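Long-range contacts in malonyl CoA-acyl carrier protein transacylase (Mycobacterium tuberculosis, PDB 2QC3), which catalyses transfer of the malonyl group from malonyl-CoA to holo-acyl carrier protein, supplying malonyl-ACP for fatty acid biosynthesis: residues Leu63-Thr68 and Asp109-Ala114; Ala126-Gly131 and Thr196-Pro201; Thr141-Arg146 and Asp178-Ala183. All blocks are in the same frame, centred on the assembly; numbering follows the deposited sequence.

Contact 1: Leu63-Thr68 and Asp109-Ala114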
ATOM      1  N   LEU A  63       9.781   5.142   0.621  1.00 25.29           N
ATOM      2  CA  LEU A  63       9.513   6.327   1.425  1.00 26.14           C
ATOM      3  C   LEU A  63       8.200   6.141   2.182  1.00 26.36           C
ATOM      4  O   LEU A  63       8.115   6.422   3.381  1.00 25.98           O
ATOM      5  CB  LEU A  63       9.441   7.555   0.514  1.00 27.56           C
ATOM      6  CG  LEU A  63       9.466   8.950   1.144  1.00 32.31           C
ATOM      7  CD1 LEU A  63      10.729   9.125   1.983  1.00 30.72           C
ATOM      8  CD2 LEU A  63       9.411   9.997   0.032  1.00 32.06           C
ATOM      9  N   ILE A  64       7.178   5.657   1.481  1.00 25.27           N
ATOM     10  CA  ILE A  64       5.881   5.415   2.102  1.00 25.57           C
ATOM     11  C   ILE A  64       5.988   4.348   3.186  1.00 25.59           C
ATOM     12  O   ILE A  64       5.431   4.509   4.274  1.00 26.67           O
ATOM     13  CB  ILE A  64       4.831   4.981   1.059  1.00 25.18           C
ATOM     14  CG1 ILE A  64       4.506   6.162   0.143  1.00 25.35           C
ATOM     15  CG2 ILE A  64       3.552   4.488   1.755  1.00 24.85           C
ATOM     16  CD1 ILE A  64       3.679   5.788  -1.068  1.00 26.10           C
ATOM     17  N   VAL A  65       6.697   3.261   2.891  1.00 25.29           N
ATOM     18  CA  VAL A  65       6.877   2.191   3.864  1.00 24.67           C
ATOM     19  C   VAL A  65       7.666   2.728   5.056  1.00 26.07           C
ATOM     20  O   VAL A  65       7.373   2.391   6.202  1.00 23.79           O
ATOM     21  CB  VAL A  65       7.625   0.968   3.245  1.00 25.26           C
ATOM     22  CG1 VAL A  65       8.027  -0.013   4.341  1.00 25.24           C
ATOM     23  CG2 VAL A  65       6.725   0.262   2.236  1.00 20.91           C
ATOM     24  N   ALA A  66       8.661   3.575   4.784  1.00 25.88           N
ATOM     25  CA  ALA A  66       9.480   4.157   5.852  1.00 27.56           C
ATOM     26  C   ALA A  66       8.623   5.012   6.797  1.00 26.99           C
ATOM     27  O   ALA A  66       8.743   4.913   8.017  1.00 28.15           O
ATOM     28  CB  ALA A  66      10.612   5.010   5.251  1.00 27.01           C
ATOM     29  N   ALA A  67       7.764   5.847   6.227  1.00 26.43           N
ATOM     30  CA  ALA A  67       6.887   6.704   7.020  1.00 27.43           C
ATOM     31  C   ALA A  67       5.975   5.834   7.876  1.00 27.74           C
ATOM     32  O   ALA A  67       5.775   6.095   9.069  1.00 27.66           O
ATOM     33  CB  ALA A  67       6.050   7.582   6.105  1.00 24.93           C
ATOM     34  N   THR A  68       5.430   4.791   7.260  1.00 26.93           N
ATOM     35  CA  THR A  68       4.538   3.888   7.968  1.00 25.60           C
ATOM     36  C   THR A  68       5.184   3.204   9.157  1.00 25.05           C
ATOM     37  O   THR A  68       4.609   3.167  10.248  1.00 24.39           O
ATOM     38  CB  THR A  68       3.950   2.804   7.033  1.00 23.87           C
ATOM     39  OG1 THR A  68       3.047   3.421   6.113  1.00 24.17           O
ATOM     40  CG2 THR A  68       3.178   1.749   7.841  1.00 23.12           C
ATOM     41  N   ASP A 109      14.468  -4.524   6.625  1.00 27.13           N
ATOM     42  CA  ASP A 109      14.325  -5.369   5.448  1.00 25.56           C
ATOM     43  C   ASP A 109      13.087  -4.961   4.652  1.00 25.26           C
ATOM     44  O   ASP A 109      13.076  -5.041   3.425  1.00 25.10           O
ATOM     45  CB  ASP A 109      14.229  -6.848   5.839  1.00 26.90           C
ATOM     46  CG  ASP A 109      15.560  -7.416   6.317  1.00 29.03           C
ATOM     47  OD1 ASP A 109      16.616  -6.966   5.820  1.00 29.03           O
ATOM     48  OD2 ASP A 109      15.550  -8.319   7.179  1.00 29.50           O
ATOM     49  N   ALA A 110      12.045  -4.523   5.352  1.00 24.19           N
ATOM     50  CA  ALA A 110      10.815  -4.099   4.686  1.00 23.40           C
ATOM     51  C   ALA A 110      11.093  -2.898   3.780  1.00 22.49           C
ATOM     52  O   ALA A 110      10.674  -2.871   2.620  1.00 20.75           O
ATOM     53  CB  ALA A 110       9.745  -3.738   5.725  1.00 20.41           C
ATOM     54  N   VAL A 111      11.797  -1.904   4.311  1.00 23.26           N
ATOM     55  CA  VAL A 111      12.107  -0.719   3.523  1.00 22.98           C
ATOM     56  C   VAL A 111      12.985  -1.048   2.320  1.00 22.55           C
ATOM     57  O   VAL A 111      12.734  -0.563   1.220  1.00 21.78           O
ATOM     58  CB  VAL A 111      12.786   0.358   4.378  1.00 22.91           C
ATOM     59  CG1 VAL A 111      13.220   1.524   3.500  1.00 21.15           C
ATOM     60  CG2 VAL A 111      11.809   0.843   5.454  1.00 22.32           C
ATOM     61  N   ALA A 112      14.006  -1.875   2.531  1.00 23.30           N
ATOM     62  CA  ALA A 112      14.903  -2.270   1.447  1.00 23.42           C
ATOM     63  C   ALA A 112      14.148  -3.084   0.391  1.00 23.93           C
ATOM     64  O   ALA A 112      14.417  -2.961  -0.803  1.00 22.42           O
ATOM     65  CB  ALA A 112      16.066  -3.090   1.996  1.00 23.31           C
ATOM     66  N   LEU A 113      13.211  -3.921   0.841  1.00 22.56           N
ATOM     67  CA  LEU A 113      12.419  -4.742  -0.068  1.00 22.29           C
ATOM     68  C   LEU A 113      11.504  -3.824  -0.866  1.00 22.52           C
ATOM     69  O   LEU A 113      11.243  -4.037  -2.050  1.00 21.87           O
ATOM     70  CB  LEU A 113      11.575  -5.751   0.718  1.00 23.87           C
ATOM     71  CG  LEU A 113      10.699  -6.657  -0.153  1.00 23.04           C
ATOM     72  CD1 LEU A 113      11.597  -7.496  -1.070  1.00 23.98           C
ATOM     73  CD2 LEU A 113       9.828  -7.549   0.730  1.00 22.42           C
ATOM     74  N   ALA A 114      11.008  -2.797  -0.197  1.00 21.06           N
ATOM     75  CA  ALA A 114      10.148  -1.836  -0.843  1.00 21.49           C
ATOM     76  C   ALA A 114      10.966  -1.065  -1.906  1.00 23.64           C
ATOM     77  O   ALA A 114      10.482  -0.808  -3.012  1.00 23.25           O
ATOM     78  CB  ALA A 114       9.568  -0.887   0.216  1.00 21.32           C
TER
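Helices 57-77 and 107-125 of the acyltransferase fold meet here through buried faces and run nearly antiparallel, their segment axes crossing at 162° with a closest approach of 8.8 Å. The side chain that carries the contact is Val65, whose CB points at the facing helix and lies 4.0 Å from Ala114 CB. From there its two branches diverge. CG2, beside the backbone N, makes the closest approach between the segments, 3.7 Å from Val65 CG2 to Ala114 CB. Val65 CG1, anti to the backbone N (chi1 169°), runs the other way along the partner helix and lies 4.0 Å from Val111 CG2, with Ala110 CB slightly farther off at 4.3 Å. Val65 is thus received by Ala110, Val111 and Ala114, a patch spanning one turn of segment 109-114. Val111 returns the approach: it slides past Val65 in the opposite direction and sets its CG2 over Ala66, 4.1 Å from Ala66 CA. Ile96 of helix 94-101 covers Ala110 and Ala114, while Trp34 and Leu42 close over Ala66 and Val111. The side chain of Val65 lies about 9 Å from that of Ser92, the probable nucleophile, near its turn without touching it. With only carbon atoms meeting and N-H groups such as those of Ala67 and Ala114 bonded within their own helices, cohesion rests on dispersion and the exclusion of water.

Contact 2: Ala126-Gly131 and Thr196-Pro201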
ATOM      1  N   ALA A 126       9.142   0.815 -18.248  1.00 25.56           N
ATOM      2  CA  ALA A 126       9.845   1.213 -19.455  1.00 26.61           C
ATOM      3  C   ALA A 126       9.684   0.213 -20.602  1.00 25.96           C
ATOM      4  O   ALA A 126       9.902   0.554 -21.769  1.00 27.98           O
ATOM      5  CB  ALA A 126      11.307   1.391 -19.132  1.00 25.86           C
ATOM      6  N   THR A 127       9.285  -1.013 -20.285  1.00 24.93           N
ATOM      7  CA  THR A 127       9.156  -2.028 -21.325  1.00 24.09           C
ATOM      8  C   THR A 127       7.873  -1.919 -22.136  1.00 24.90           C
ATOM      9  O   THR A 127       7.748  -2.544 -23.183  1.00 22.86           O
ATOM     10  CB  THR A 127       9.275  -3.458 -20.739  1.00 24.74           C
ATOM     11  OG1 THR A 127       8.150  -3.738 -19.897  1.00 27.39           O
ATOM     12  CG2 THR A 127      10.561  -3.585 -19.924  1.00 23.24           C
ATOM     13  N   GLU A 128       6.933  -1.109 -21.656  1.00 24.88           N
ATOM     14  CA  GLU A 128       5.664  -0.913 -22.340  1.00 26.52           C
ATOM     15  C   GLU A 128       5.069   0.412 -21.869  1.00 25.42           C
ATOM     16  O   GLU A 128       5.229   0.780 -20.712  1.00 25.18           O
ATOM     17  CB  GLU A 128       4.703  -2.047 -21.982  1.00 29.66           C
ATOM     18  CG  GLU A 128       3.765  -2.431 -23.095  1.00 38.81           C
ATOM     19  CD  GLU A 128       4.337  -3.528 -23.961  1.00 41.62           C
ATOM     20  OE1 GLU A 128       4.572  -4.630 -23.428  1.00 45.39           O
ATOM     21  OE2 GLU A 128       4.552  -3.296 -25.166  1.00 45.52           O
ATOM     22  N   PRO A 129       4.404   1.162 -22.763  1.00 24.56           N
ATOM     23  CA  PRO A 129       3.821   2.432 -22.305  1.00 23.99           C
ATOM     24  C   PRO A 129       2.471   2.122 -21.661  1.00 21.86           C
ATOM     25  O   PRO A 129       1.458   1.964 -22.340  1.00 20.99           O
ATOM     26  CB  PRO A 129       3.702   3.245 -23.588  1.00 23.85           C
ATOM     27  CG  PRO A 129       3.440   2.190 -24.621  1.00 27.97           C
ATOM     28  CD  PRO A 129       4.326   1.032 -24.228  1.00 24.01           C
ATOM     29  N   THR A 130       2.481   2.020 -20.341  1.00 20.50           N
ATOM     30  CA  THR A 130       1.284   1.684 -19.591  1.00 21.11           C
ATOM     31  C   THR A 130       0.956   2.742 -18.546  1.00 19.36           C
ATOM     32  O   THR A 130       1.740   3.651 -18.306  1.00 20.07           O
ATOM     33  CB  THR A 130       1.476   0.345 -18.891  1.00 19.31           C
ATOM     34  OG1 THR A 130       2.520   0.468 -17.921  1.00 21.52           O
ATOM     35  CG2 THR A 130       1.890  -0.705 -19.891  1.00 20.89           C
ATOM     36  N   GLY A 131      -0.215   2.615 -17.936  1.00 20.17           N
ATOM     37  CA  GLY A 131      -0.628   3.566 -16.923  1.00 17.37           C
ATOM     38  C   GLY A 131      -1.794   3.016 -16.127  1.00 19.60           C
ATOM     39  O   GLY A 131      -2.138   1.838 -16.244  1.00 16.99           O
ATOM     40  N   THR A 196      -0.394  -5.593 -12.749  1.00 17.83           N
ATOM     41  CA  THR A 196      -0.853  -6.232 -13.978  1.00 18.90           C
ATOM     42  C   THR A 196       0.332  -7.004 -14.533  1.00 20.45           C
ATOM     43  O   THR A 196       1.445  -6.881 -14.020  1.00 18.34           O
ATOM     44  CB  THR A 196      -1.311  -5.219 -15.051  1.00 18.75           C
ATOM     45  OG1 THR A 196      -0.174  -4.507 -15.550  1.00 19.80           O
ATOM     46  CG2 THR A 196      -2.340  -4.232 -14.471  1.00 18.24           C
ATOM     47  N   GLU A 197       0.098  -7.797 -15.575  1.00 20.55           N
ATOM     48  CA  GLU A 197       1.169  -8.571 -16.183  1.00 24.52           C
ATOM     49  C   GLU A 197       2.294  -7.678 -16.713  1.00 22.84           C
ATOM     50  O   GLU A 197       3.426  -8.134 -16.876  1.00 21.35           O
ATOM     51  CB  GLU A 197       0.611  -9.444 -17.311  1.00 28.76           C
ATOM     52  CG  GLU A 197      -0.200 -10.631 -16.815  1.00 36.34           C
ATOM     53  CD  GLU A 197       0.657 -11.698 -16.141  1.00 41.43           C
ATOM     54  OE1 GLU A 197       1.531 -11.347 -15.315  1.00 40.83           O
ATOM     55  OE2 GLU A 197       0.444 -12.898 -16.431  1.00 44.76           O
ATOM     56  N   PHE A 198       1.992  -6.406 -16.964  1.00 23.36           N
ATOM     57  CA  PHE A 198       3.009  -5.490 -17.474  1.00 22.45           C
ATOM     58  C   PHE A 198       4.146  -5.264 -16.478  1.00 22.55           C
ATOM     59  O   PHE A 198       5.211  -4.764 -16.844  1.00 20.59           O
ATOM     60  CB  PHE A 198       2.372  -4.159 -17.902  1.00 23.12           C
ATOM     61  CG  PHE A 198       1.470  -4.288 -19.106  1.00 22.86           C
ATOM     62  CD1 PHE A 198       0.083  -4.318 -18.962  1.00 23.09           C
ATOM     63  CD2 PHE A 198       2.016  -4.460 -20.374  1.00 21.62           C
ATOM     64  CE1 PHE A 198      -0.750  -4.527 -20.066  1.00 23.50           C
ATOM     65  CE2 PHE A 198       1.200  -4.668 -21.485  1.00 24.09           C
ATOM     66  CZ  PHE A 198      -0.189  -4.704 -21.334  1.00 23.29           C
ATOM     67  N   MET A 199       3.925  -5.641 -15.221  1.00 21.32           N
ATOM     68  CA  MET A 199       4.966  -5.509 -14.211  1.00 19.61           C
ATOM     69  C   MET A 199       5.797  -6.793 -14.169  1.00 19.66           C
ATOM     70  O   MET A 199       6.774  -6.871 -13.442  1.00 18.60           O
ATOM     71  CB  MET A 199       4.354  -5.250 -12.827  1.00 21.53           C
ATOM     72  CG  MET A 199       3.698  -3.884 -12.676  1.00 19.63           C
ATOM     73  SD  MET A 199       4.884  -2.560 -12.971  1.00 22.21           S
ATOM     74  CE  MET A 199       4.559  -2.195 -14.693  1.00 22.14           C
ATOM     75  N   ALA A 200       5.406  -7.789 -14.963  1.00 22.06           N
ATOM     76  CA  ALA A 200       6.096  -9.080 -14.994  1.00 24.39           C
ATOM     77  C   ALA A 200       7.620  -9.018 -14.999  1.00 24.67           C
ATOM     78  O   ALA A 200       8.268  -9.801 -14.315  1.00 24.61           O
ATOM     79  CB  ALA A 200       5.613  -9.909 -16.186  1.00 27.13           C
ATOM     80  N   PRO A 201       8.215  -8.097 -15.772  1.00 27.39           N
ATOM     81  CA  PRO A 201       9.681  -8.043 -15.777  1.00 28.28           C
ATOM     82  C   PRO A 201      10.305  -7.649 -14.439  1.00 29.83           C
ATOM     83  O   PRO A 201      11.510  -7.809 -14.235  1.00 31.29           O
ATOM     84  CB  PRO A 201       9.997  -7.062 -16.912  1.00 28.12           C
ATOM     85  CG  PRO A 201       8.759  -6.226 -17.025  1.00 29.61           C
ATOM     86  CD  PRO A 201       7.642  -7.199 -16.790  1.00 27.69           C
TER
HETATM   87  O   HOH W   1       5.523  -3.664 -19.232  1.00 38.37           O
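A single water bridges the two segments of this surface contact, within hydrogen-bonding distance of Thr127 OG1 (2.7 Å) and Phe198 O (2.6 Å), with more acceptors around it than it has protons. It lies in the plane of the Phe198 ring, at its edge, and spans the 4.4 Å that separates Thr127 OG1 from Phe198 O. The ring itself projects from a 3-10 turn, residues 197-199, toward the strand entered at Thr130. Its CG stands anti to the carbonyl carbon (chi1 -67°), and Thr130 CG2 sits over one face, 4.0 Å from the Phe198 ring centroid and 25° off the normal. This is a CH-pi contact displaced toward the CG side of the ring, where Thr130 CG2 is 3.7 Å from Phe198 CG. The methyl is available because Thr130 OG1 turns into the position between backbone N and carbonyl carbon and accepts from the N-H of Ala193. Glu128 crosses the ring obliquely, bringing CG to 3.8 Å from Phe198 CE2. A bend at chi2 (91°) then carries its carboxylate, steeply inclined to the ring, to the ring's edge, with OE1 in plane and OE2 salt-bridged to Arg168. Farther out, Thr127 OG1, also bonded to Ala124 O, meets Pro201 CG tip to tip at 3.8 Å. The turn begins with an ST turn in which Thr196 OG1 accepts from Phe198 N, directly after His195, the probable catalytic histidine. The contact therefore ties the loop following His195 to the start of strand 130-136 chiefly through the Phe198 ring and one water, and the in-plane carboxylate oxygen may be weakly favoured by the positive rim of the ring, its charge being met chiefly by Arg168.

Contact 3: Thr141-Arg146 and Asp178-Ala183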
ATOM      1  N   THR A 141     -21.103  -3.532 -13.621  1.00 29.93           N
ATOM      2  CA  THR A 141     -21.008  -4.532 -14.672  1.00 30.53           C
ATOM      3  C   THR A 141     -20.554  -3.898 -15.980  1.00 29.06           C
ATOM      4  O   THR A 141     -19.622  -4.380 -16.620  1.00 28.95           O
ATOM      5  CB  THR A 141     -22.361  -5.258 -14.868  1.00 31.27           C
ATOM      6  OG1 THR A 141     -22.644  -6.046 -13.704  1.00 33.02           O
ATOM      7  CG2 THR A 141     -22.317  -6.170 -16.090  1.00 30.77           C
ATOM      8  N   GLU A 142     -21.200  -2.808 -16.368  1.00 28.32           N
ATOM      9  CA  GLU A 142     -20.830  -2.123 -17.599  1.00 30.07           C
ATOM     10  C   GLU A 142     -19.383  -1.614 -17.587  1.00 27.00           C
ATOM     11  O   GLU A 142     -18.672  -1.733 -18.580  1.00 25.42           O
ATOM     12  CB  GLU A 142     -21.788  -0.965 -17.859  1.00 33.71           C
ATOM     13  CG  GLU A 142     -23.231  -1.413 -18.042  1.00 42.13           C
ATOM     14  CD  GLU A 142     -23.372  -2.497 -19.098  1.00 46.15           C
ATOM     15  OE1 GLU A 142     -22.893  -2.286 -20.235  1.00 48.60           O
ATOM     16  OE2 GLU A 142     -23.962  -3.561 -18.796  1.00 49.58           O
ATOM     17  N   VAL A 143     -18.948  -1.046 -16.469  1.00 26.23           N
ATOM     18  CA  VAL A 143     -17.579  -0.554 -16.370  1.00 24.54           C
ATOM     19  C   VAL A 143     -16.591  -1.718 -16.498  1.00 24.02           C
ATOM     20  O   VAL A 143     -15.704  -1.694 -17.351  1.00 24.19           O
ATOM     21  CB  VAL A 143     -17.334   0.186 -15.030  1.00 24.69           C
ATOM     22  CG1 VAL A 143     -15.845   0.378 -14.792  1.00 22.46           C
ATOM     23  CG2 VAL A 143     -18.015   1.547 -15.063  1.00 24.55           C
ATOM     24  N   LEU A 144     -16.757  -2.743 -15.668  1.00 23.24           N
ATOM     25  CA  LEU A 144     -15.854  -3.886 -15.711  1.00 23.29           C
ATOM     26  C   LEU A 144     -15.849  -4.509 -17.098  1.00 24.10           C
ATOM     27  O   LEU A 144     -14.788  -4.742 -17.669  1.00 23.19           O
ATOM     28  CB  LEU A 144     -16.230  -4.908 -14.635  1.00 20.23           C
ATOM     29  CG  LEU A 144     -15.867  -4.400 -13.230  1.00 21.80           C
ATOM     30  CD1 LEU A 144     -16.323  -5.365 -12.160  1.00 20.00           C
ATOM     31  CD2 LEU A 144     -14.361  -4.207 -13.151  1.00 19.62           C
ATOM     32  N   SER A 145     -17.035  -4.746 -17.644  1.00 24.89           N
ATOM     33  CA  SER A 145     -17.177  -5.306 -18.983  1.00 25.75           C
ATOM     34  C   SER A 145     -16.428  -4.453 -20.003  1.00 25.75           C
ATOM     35  O   SER A 145     -15.722  -4.972 -20.868  1.00 25.21           O
ATOM     36  CB  SER A 145     -18.655  -5.368 -19.361  1.00 27.71           C
ATOM     37  OG  SER A 145     -18.821  -5.627 -20.740  1.00 31.40           O
ATOM     38  N   ARG A 146     -16.579  -3.138 -19.903  1.00 24.73           N
ATOM     39  CA  ARG A 146     -15.894  -2.261 -20.832  1.00 23.15           C
ATOM     40  C   ARG A 146     -14.384  -2.423 -20.696  1.00 22.13           C
ATOM     41  O   ARG A 146     -13.672  -2.426 -21.694  1.00 21.77           O
ATOM     42  CB  ARG A 146     -16.290  -0.801 -20.594  1.00 23.79           C
ATOM     43  CG  ARG A 146     -15.650   0.177 -21.584  1.00 24.41           C
ATOM     44  CD  ARG A 146     -15.944  -0.232 -23.027  1.00 26.55           C
ATOM     45  NE  ARG A 146     -15.319   0.654 -24.005  1.00 29.95           N
ATOM     46  CZ  ARG A 146     -15.284   0.418 -25.315  1.00 31.33           C
ATOM     47  NH1 ARG A 146     -15.837  -0.685 -25.808  1.00 29.92           N
ATOM     48  NH2 ARG A 146     -14.708   1.287 -26.133  1.00 30.32           N
ATOM     49  N   ASP A 178     -14.502   7.371 -24.389  1.00 35.77           N
ATOM     50  CA  ASP A 178     -15.892   6.937 -24.338  1.00 37.75           C
ATOM     51  C   ASP A 178     -16.195   6.224 -23.030  1.00 34.40           C
ATOM     52  O   ASP A 178     -16.399   5.013 -23.003  1.00 33.21           O
ATOM     53  CB  ASP A 178     -16.201   6.004 -25.514  1.00 41.76           C
ATOM     54  CG  ASP A 178     -16.313   6.744 -26.832  1.00 48.00           C
ATOM     55  OD1 ASP A 178     -15.287   7.278 -27.314  1.00 50.28           O
ATOM     56  OD2 ASP A 178     -17.437   6.796 -27.381  1.00 49.71           O
ATOM     57  N   PRO A 179     -16.234   6.971 -21.924  1.00 32.21           N
ATOM     58  CA  PRO A 179     -16.515   6.332 -20.641  1.00 31.74           C
ATOM     59  C   PRO A 179     -17.925   5.773 -20.494  1.00 30.47           C
ATOM     60  O   PRO A 179     -18.878   6.287 -21.077  1.00 29.69           O
ATOM     61  CB  PRO A 179     -16.217   7.439 -19.632  1.00 31.16           C
ATOM     62  CG  PRO A 179     -16.550   8.690 -20.394  1.00 33.06           C
ATOM     63  CD  PRO A 179     -15.972   8.412 -21.759  1.00 31.70           C
ATOM     64  N   PRO A 180     -18.064   4.674 -19.743  1.00 29.68           N
ATOM     65  CA  PRO A 180     -19.392   4.091 -19.544  1.00 29.88           C
ATOM     66  C   PRO A 180     -20.262   5.144 -18.848  1.00 28.53           C
ATOM     67  O   PRO A 180     -19.765   5.942 -18.058  1.00 26.84           O
ATOM     68  CB  PRO A 180     -19.109   2.888 -18.648  1.00 29.19           C
ATOM     69  CG  PRO A 180     -17.729   2.468 -19.088  1.00 30.54           C
ATOM     70  CD  PRO A 180     -17.009   3.793 -19.212  1.00 30.35           C
ATOM     71  N   ALA A 181     -21.553   5.145 -19.151  1.00 29.25           N
ATOM     72  CA  ALA A 181     -22.481   6.107 -18.565  1.00 31.55           C
ATOM     73  C   ALA A 181     -22.275   6.319 -17.068  1.00 32.16           C
ATOM     74  O   ALA A 181     -22.175   5.360 -16.301  1.00 32.98           O
ATOM     75  CB  ALA A 181     -23.919   5.665 -18.829  1.00 31.64           C
ATOM     76  N   LYS A 182     -22.204   7.588 -16.670  1.00 32.83           N
ATOM     77  CA  LYS A 182     -22.044   7.981 -15.272  1.00 34.07           C
ATOM     78  C   LYS A 182     -20.680   7.730 -14.638  1.00 33.68           C
ATOM     79  O   LYS A 182     -20.425   8.180 -13.517  1.00 34.00           O
ATOM     80  CB  LYS A 182     -23.119   7.307 -14.416  1.00 36.73           C
ATOM     81  CG  LYS A 182     -24.522   7.875 -14.590  1.00 41.36           C
ATOM     82  CD  LYS A 182     -25.515   7.143 -13.687  1.00 43.55           C
ATOM     83  CE  LYS A 182     -26.831   7.902 -13.538  1.00 44.64           C
ATOM     84  NZ  LYS A 182     -27.568   8.074 -14.821  1.00 45.09           N
ATOM     85  N   ALA A 183     -19.807   7.014 -15.341  1.00 31.46           N
ATOM     86  CA  ALA A 183     -18.478   6.715 -14.816  1.00 30.61           C
ATOM     87  C   ALA A 183     -17.480   7.825 -15.125  1.00 29.79           C
ATOM     88  O   ALA A 183     -17.397   8.309 -16.250  1.00 29.56           O
ATOM     89  CB  ALA A 183     -17.976   5.387 -15.386  1.00 28.14           C
TER
HETATM   90  O   HOH W   2     -14.458   3.410 -24.072  1.00 41.54           O
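A helix packs here against a proline-led type II beta turn, Pro180 to Ala183, in the small, ferredoxin-like subdomain of the acyltransferase fold, built on the mixed sheet; the turn delivers the chain from helix 169-177 into edge strand 184-187. The tight side is apolar. Val143 turns CG2, anti to the carbonyl carbon, onto both ends of the turn, 4.0 Å from Pro180 CB and 3.9 Å from Ala183 CB. Val135 of the neighbouring strand touches both Val143 and Ala183, closing this side against the sheet. Pro180 lies crosswise to both helix side chains: while its CB faces Val143, its CG reaches the base of Arg146, 3.9 Å from Arg146 CB. Beyond that base the contact loosens toward solvent. Arg146 leaves the helix with CG anti to the backbone N and bends at chi2 (55°), so that its guanidinium passes Pro180 and engages Gln149 through NH1. Its charge stays well apart from that of Asp178, with Arg146 NH2 and Asp178 OD1 6.1 Å from each other. A water in the guanidinium plane fills the role of link instead, accepting from Arg146 NE at 2.9 Å and donating to the main-chain Asp178 O at 2.7 Å.

Overall arrangement
Contact 1 belongs to the core, contact 2 to the surface, and contact 3, partly buried, to the other side of the chain's centre from contact 1. Contact 1 closes before contact 2 opens, and contact 3 is nested inside the loop that contact 2 closes. Helix 107-125 of contact 1 leads into strand 130-136, which serves both outer contacts, through Thr130 at one end and Val135 near the other. Chemistry follows place. Helix meets helix through aliphatic groups alone in contact 1, whereas contact 3 sets a helix against a turn, contact 2 joins a loop and strand start to a 3-10 segment, and each adds a bridging water to its apolar packing.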